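Local coordinates for protein imelysin (Bacteroides ovatus ATCC 8483, PDB 3OYV) that probably takes part in bacterial iron uptake as an imelysin-like outer-membrane protein with a possible metal-binding and peptidase role, at residues Ser211-Ala214 with Asn219-Thr222; Asp273-Ala278 with Phe349-Asn354. All coordinates share one frame; numbering follows the deposited sequence. Where two conformers were deposited one is given.

Contact 1: Ser211-Ala214 with Asn219-Thr222; sequences SYIA and NINT
I213 and Y212, near the C-terminal end of helix 189-214, meet I220 and N221 of the short loop that leads into helix 223-261, so this is a local connection between consecutive helices with an apolar inner side and a polar, water-bridged backbone side. I220 reaches across to the helix with its CD1 methyl. This atom comes to the edge of the Y212 ring, near the ring plane, and lies 3.8 Å from Y212 CD2; the same methyl is 4.2 Å from I213 CG1, where the two isoleucine side chains cross at about a right angle. The reach follows from the torsion of I220: CG1 stands between the backbone N and the carbonyl carbon (chi1 59°), and the chain then extends to CD1. Side chains of I153 on helix 149-156 and of L226 on helix 223-261 also touch I213, which places this apolar side among several helices.

On the polar side, I213 O receives two groups from the loop. The ND2 of N221 gives it a weak bond of 3.1 Å, bent to 129° at the hydrogen; N221 ND2 has its stronger partner in N216 OD1, within the intervening turn. A water donates to I213 O at 2.9 Å, accepts from I220 N at 2.9 Å and so bridges the two backbones. N218 ND2 supplies a further bond to Y212 O, and T222, at the N-cap position, bonds V225 N with OG1 at the first turn of helix 223-261.

Asparagine amides and a water thus supply donors to carbonyls near the helix end, while I220 O is buried with no partner in the model, a probable cost of the apolar closure.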
loop_
_atom_site.group_PDB
_atom_site.type_symbol
_atom_site.label_atom_id
_atom_site.label_comp_id
_atom_site.label_asym_id
_atom_site.label_seq_id
_atom_site.Cartn_x
_atom_site.Cartn_y
_atom_site.Cartn_z
ATOM N N SER A 211 10.987 21.426 -8.539
ATOM C CA SER A 211 11.503 22.597 -9.268
ATOM C C SER A 211 12.844 23.050 -8.704
ATOM O O SER A 211 13.773 23.403 -9.441
ATOM C CB SER A 211 10.512 23.782 -9.201
ATOM O OG SER A 211 9.294 23.517 -9.891
ATOM N N TYR A 212 12.925 23.069 -7.384
ATOM C CA TYR A 212 14.143 23.521 -6.723
ATOM C C TYR A 212 15.321 22.599 -7.054
ATOM O O TYR A 212 16.415 23.062 -7.377
ATOM C CB TYR A 212 13.931 23.642 -5.224
ATOM C CG TYR A 212 15.098 24.326 -4.558
ATOM C CD1 TYR A 212 15.125 25.722 -4.429
ATOM C CD2 TYR A 212 16.188 23.607 -4.085
ATOM C CE1 TYR A 212 16.218 26.370 -3.844
ATOM C CE2 TYR A 212 17.275 24.254 -3.485
ATOM C CZ TYR A 212 17.277 25.630 -3.364
ATOM O OH TYR A 212 18.362 26.279 -2.787
ATOM N N ILE A 213 15.092 21.288 -7.013
ATOM C CA ILE A 213 16.134 20.319 -7.374
ATOM C C ILE A 213 16.528 20.427 -8.855
ATOM O O ILE A 213 17.718 20.421 -9.197
ATOM C CB ILE A 213 15.677 18.866 -7.035
ATOM C CG1 ILE A 213 15.436 18.743 -5.526
ATOM C CG2 ILE A 213 16.728 17.853 -7.501
ATOM C CD1 ILE A 213 14.638 17.449 -5.109
ATOM N N ALA A 214 15.525 20.544 -9.726
ATOM C CA ALA A 214 15.737 20.557 -11.169
ATOM C C ALA A 214 16.488 21.809 -11.669
ATOM O O ALA A 214 17.148 21.737 -12.697
ATOM C CB ALA A 214 14.389 20.425 -11.920
ATOM N N ASN A 219 22.602 23.987 -7.732
ATOM C CA ASN A 219 23.805 23.187 -7.508
ATOM C C ASN A 219 23.607 21.911 -6.685
ATOM O O ASN A 219 24.548 21.411 -6.079
ATOM C CB ASN A 219 24.937 24.073 -6.943
ATOM C CG ASN A 219 25.360 25.159 -7.925
ATOM O OD1 ASN A 219 25.479 24.917 -9.131
ATOM N ND2 ASN A 219 25.552 26.366 -7.421
ATOM N N ILE A 220 22.394 21.356 -6.707
ATOM C CA ILE A 220 22.092 20.120 -5.992
ATOM C C ILE A 220 21.532 19.028 -6.882
ATOM O O ILE A 220 20.915 18.101 -6.377
ATOM C CB ILE A 220 21.174 20.338 -4.780
ATOM C CG1 ILE A 220 19.827 20.963 -5.177
ATOM C CG2 ILE A 220 21.884 21.201 -3.745
ATOM C CD1 ILE A 220 18.773 20.797 -4.107
ATOM N N ASN A 221 21.778 19.096 -8.183
ATOM C CA ASN A 221 21.254 18.066 -9.064
ATOM C C ASN A 221 22.280 17.256 -9.840
ATOM O O ASN A 221 21.923 16.500 -10.735
ATOM C CB ASN A 221 20.163 18.606 -9.964
ATOM C CG ASN A 221 20.658 19.613 -10.968
ATOM O OD1 ASN A 221 21.873 19.733 -11.244
ATOM N ND2 ASN A 221 19.709 20.341 -11.558
ATOM N N THR A 222 23.548 17.408 -9.477
ATOM C CA THR A 222 24.612 16.607 -10.032
ATOM C C THR A 222 24.559 15.183 -9.504
ATOM O O THR A 222 24.035 14.943 -8.426
ATOM C CB THR A 222 25.989 17.212 -9.696
ATOM O OG1 THR A 222 26.152 17.240 -8.272
ATOM C CG2 THR A 222 26.149 18.648 -10.311
HETATM O O HOH W 1 20.093 21.893 -8.462
#

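Contact 2: Asp273-Ala278 with Phe349-Asn354; sequences DAWITA and FLLYKN
D273 O is gripped by two donors of one residue, T277 N at 3.0 Å and T277 OG1 at 2.9 Å, which reach it from opposite faces of its carbonyl plane. The hydroxyl stands above that plane, 36° out of it. This pair of bonds lies within helix 265-283 of the largely helical imelysin fold, against which the junction of helix 343-351 and the small antiparallel hairpin 352-353/356-357 packs. The contact is carried by an offset edge-to-face pair: the edge of Y352 is directed at the face of the six-membered ring of W275, with centroids 5.6 Å apart and planes at 70°. W275 CE3 lies 3.8 Å from Y352 CE2. With CG anti to the backbone N (chi1 -174°), the indole of W275 meets Y352 on one side, and its NE1 bonds F344 O on helix 343-351. At the phenol end, Y352 OH lies 3.4 Å from I276 CG1, the two side chains crossing at about a right angle. With a leucine in place of Y352, the face of W275 would probably lose its aromatic edge and a gap would be likely to open beside I276. Y352 O, on the backbone, bonds a glycerol that probably came from the crystallisation liquor. L351 adds its CD1 methyl beside W275 CB, at 4.1 Å.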
loop_
_atom_site.group_PDB
_atom_site.type_symbol
_atom_site.label_atom_id
_atom_site.label_comp_id
_atom_site.label_asym_id
_atom_site.label_seq_id
_atom_site.Cartn_x
_atom_site.Cartn_y
_atom_site.Cartn_z
ATOM N N ASP A 273 -4.539 -10.247 12.767
ATOM C CA ASP A 273 -3.281 -9.647 13.226
ATOM C C ASP A 273 -2.211 -9.709 12.131
ATOM O O ASP A 273 -1.499 -8.752 11.914
ATOM C CB ASP A 273 -2.718 -10.388 14.467
ATOM C CG ASP A 273 -3.571 -10.258 15.728
ATOM O OD1 ASP A 273 -4.385 -9.343 15.825
ATOM O OD2 ASP A 273 -3.375 -11.088 16.654
ATOM N N ALA A 274 -2.101 -10.869 11.489
ATOM C CA ALA A 274 -1.145 -11.039 10.431
ATOM C C ALA A 274 -1.429 -10.147 9.229
ATOM O O ALA A 274 -0.487 -9.684 8.572
ATOM C CB ALA A 274 -1.046 -12.527 10.011
ATOM N N TRP A 275 -2.706 -9.902 8.955
ATOM C CA TRP A 275 -3.094 -9.011 7.849
ATOM C C TRP A 275 -2.620 -7.582 8.138
ATOM O O TRP A 275 -1.981 -6.954 7.288
ATOM C CB TRP A 275 -4.612 -9.106 7.608
ATOM C CG TRP A 275 -5.063 -8.339 6.402
ATOM C CD1 TRP A 275 -5.096 -8.795 5.122
ATOM C CD2 TRP A 275 -5.483 -6.951 6.341
ATOM N NE1 TRP A 275 -5.556 -7.805 4.274
ATOM C CE2 TRP A 275 -5.779 -6.664 5.001
ATOM C CE3 TRP A 275 -5.720 -5.963 7.306
ATOM C CZ2 TRP A 275 -6.267 -5.423 4.592
ATOM C CZ3 TRP A 275 -6.155 -4.727 6.882
ATOM C CH2 TRP A 275 -6.438 -4.471 5.560
ATOM N N ILE A 276 -2.905 -7.069 9.336
ATOM C CA ILE A 276 -2.437 -5.728 9.681
ATOM C C ILE A 276 -0.914 -5.649 9.584
ATOM O O ILE A 276 -0.354 -4.668 9.083
ATOM C CB ILE A 276 -2.880 -5.348 11.070
ATOM C CG1 ILE A 276 -4.411 -5.211 11.109
ATOM C CG2 ILE A 276 -2.202 -4.045 11.527
ATOM C CD1 ILE A 276 -5.007 -3.951 10.432
ATOM N N THR A 277 -0.251 -6.663 10.108
ATOM C CA THR A 277 1.220 -6.694 10.137
ATOM C C THR A 277 1.773 -6.621 8.724
ATOM O O THR A 277 2.723 -5.863 8.450
ATOM C CB THR A 277 1.709 -7.936 10.900
ATOM O OG1 THR A 277 1.273 -7.807 12.255
ATOM C CG2 THR A 277 3.228 -8.117 10.802
ATOM N N ALA A 278 1.204 -7.409 7.817
ATOM C CA ALA A 278 1.655 -7.442 6.422
ATOM C C ALA A 278 1.287 -6.133 5.678
ATOM O O ALA A 278 2.017 -5.677 4.816
ATOM C CB ALA A 278 1.098 -8.693 5.673
ATOM N N PHE A 349 -11.699 -8.841 3.225
ATOM C CA PHE A 349 -13.141 -9.191 3.185
ATOM C C PHE A 349 -13.411 -10.537 3.861
ATOM O O PHE A 349 -14.405 -10.709 4.552
ATOM C CB PHE A 349 -13.556 -9.240 1.713
ATOM C CG PHE A 349 -14.998 -9.623 1.457
ATOM C CD1 PHE A 349 -15.399 -10.938 1.441
ATOM C CD2 PHE A 349 -15.918 -8.669 1.085
ATOM C CE1 PHE A 349 -16.716 -11.259 1.182
ATOM C CE2 PHE A 349 -17.230 -9.008 0.794
ATOM C CZ PHE A 349 -17.620 -10.293 0.867
ATOM N N LEU A 350 -12.511 -11.477 3.621
ATOM C CA LEU A 350 -12.612 -12.851 4.122
ATOM C C LEU A 350 -12.293 -12.993 5.598
ATOM O O LEU A 350 -12.690 -13.983 6.217
ATOM C CB LEU A 350 -11.728 -13.772 3.262
ATOM C CG LEU A 350 -12.139 -13.954 1.782
ATOM C CD1 LEU A 350 -11.017 -14.661 0.983
ATOM C CD2 LEU A 350 -13.509 -14.666 1.645
ATOM N N LEU A 351 -11.605 -11.991 6.170
ATOM C CA LEU A 351 -11.158 -12.030 7.549
ATOM C C LEU A 351 -11.943 -11.139 8.516
ATOM O O LEU A 351 -11.954 -11.405 9.715
ATOM C CB LEU A 351 -9.666 -11.675 7.648
ATOM C CG LEU A 351 -8.700 -12.686 7.060
ATOM C CD1 LEU A 351 -7.272 -12.127 7.127
ATOM C CD2 LEU A 351 -8.814 -14.041 7.795
ATOM N N TYR A 352 -12.522 -10.054 7.997
ATOM C CA TYR A 352 -13.151 -9.021 8.793
ATOM C C TYR A 352 -14.597 -8.769 8.398
ATOM O O TYR A 352 -14.963 -8.947 7.226
ATOM C CB TYR A 352 -12.426 -7.707 8.587
ATOM C CG TYR A 352 -11.049 -7.581 9.175
ATOM C CD1 TYR A 352 -10.862 -7.105 10.454
ATOM C CD2 TYR A 352 -9.917 -7.858 8.400
ATOM C CE1 TYR A 352 -9.578 -6.912 10.957
ATOM C CE2 TYR A 352 -8.647 -7.700 8.905
ATOM C CZ TYR A 352 -8.481 -7.202 10.173
ATOM O OH TYR A 352 -7.198 -7.016 10.624
ATOM N N LYS A 353 -15.371 -8.304 9.370
ATOM C CA LYS A 353 -16.664 -7.751 9.062
ATOM C C LYS A 353 -16.929 -6.574 9.990
ATOM O O LYS A 353 -16.855 -6.704 11.213
ATOM C CB LYS A 353 -17.710 -8.839 9.198
ATOM C CG LYS A 353 -19.101 -8.340 8.798
ATOM C CD LYS A 353 -20.128 -9.420 8.820
ATOM C CE LYS A 353 -21.430 -8.946 8.224
ATOM N NZ LYS A 353 -22.501 -9.965 8.429
ATOM N N ASN A 354 -17.229 -5.418 9.402
ATOM C CA ASN A 354 -17.686 -4.239 10.185
ATOM C C ASN A 354 -16.696 -3.839 11.288
ATOM O O ASN A 354 -17.055 -3.507 12.429
ATOM C CB ASN A 354 -19.109 -4.458 10.778
ATOM C CG ASN A 354 -20.182 -4.709 9.709
ATOM O OD1 ASN A 354 -20.064 -4.283 8.547
ATOM N ND2 ASN A 354 -21.236 -5.437 10.102
#

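From the N terminus, the chain reaches contact 1 first: 211-214 ends helix 189-214, and after four residues 219-222 returns against it, closing a short turn before helix 223-261 begins. That helix and the start of helix 265-283 then lead to contact 2, which opens at 273-278 and closes only at 349-354, after 70 intervening residues. The two contacts therefore follow in series, neither nested nor crossed. Contacts 1 and 2 lie on opposite sides of the chain's centre, and the centres of contact 1 and contact 2 are about 43 Å apart. Contact 1 joins consecutive helices locally, whereas contact 2 ties helix 265-283 to the C-terminal helix and hairpin.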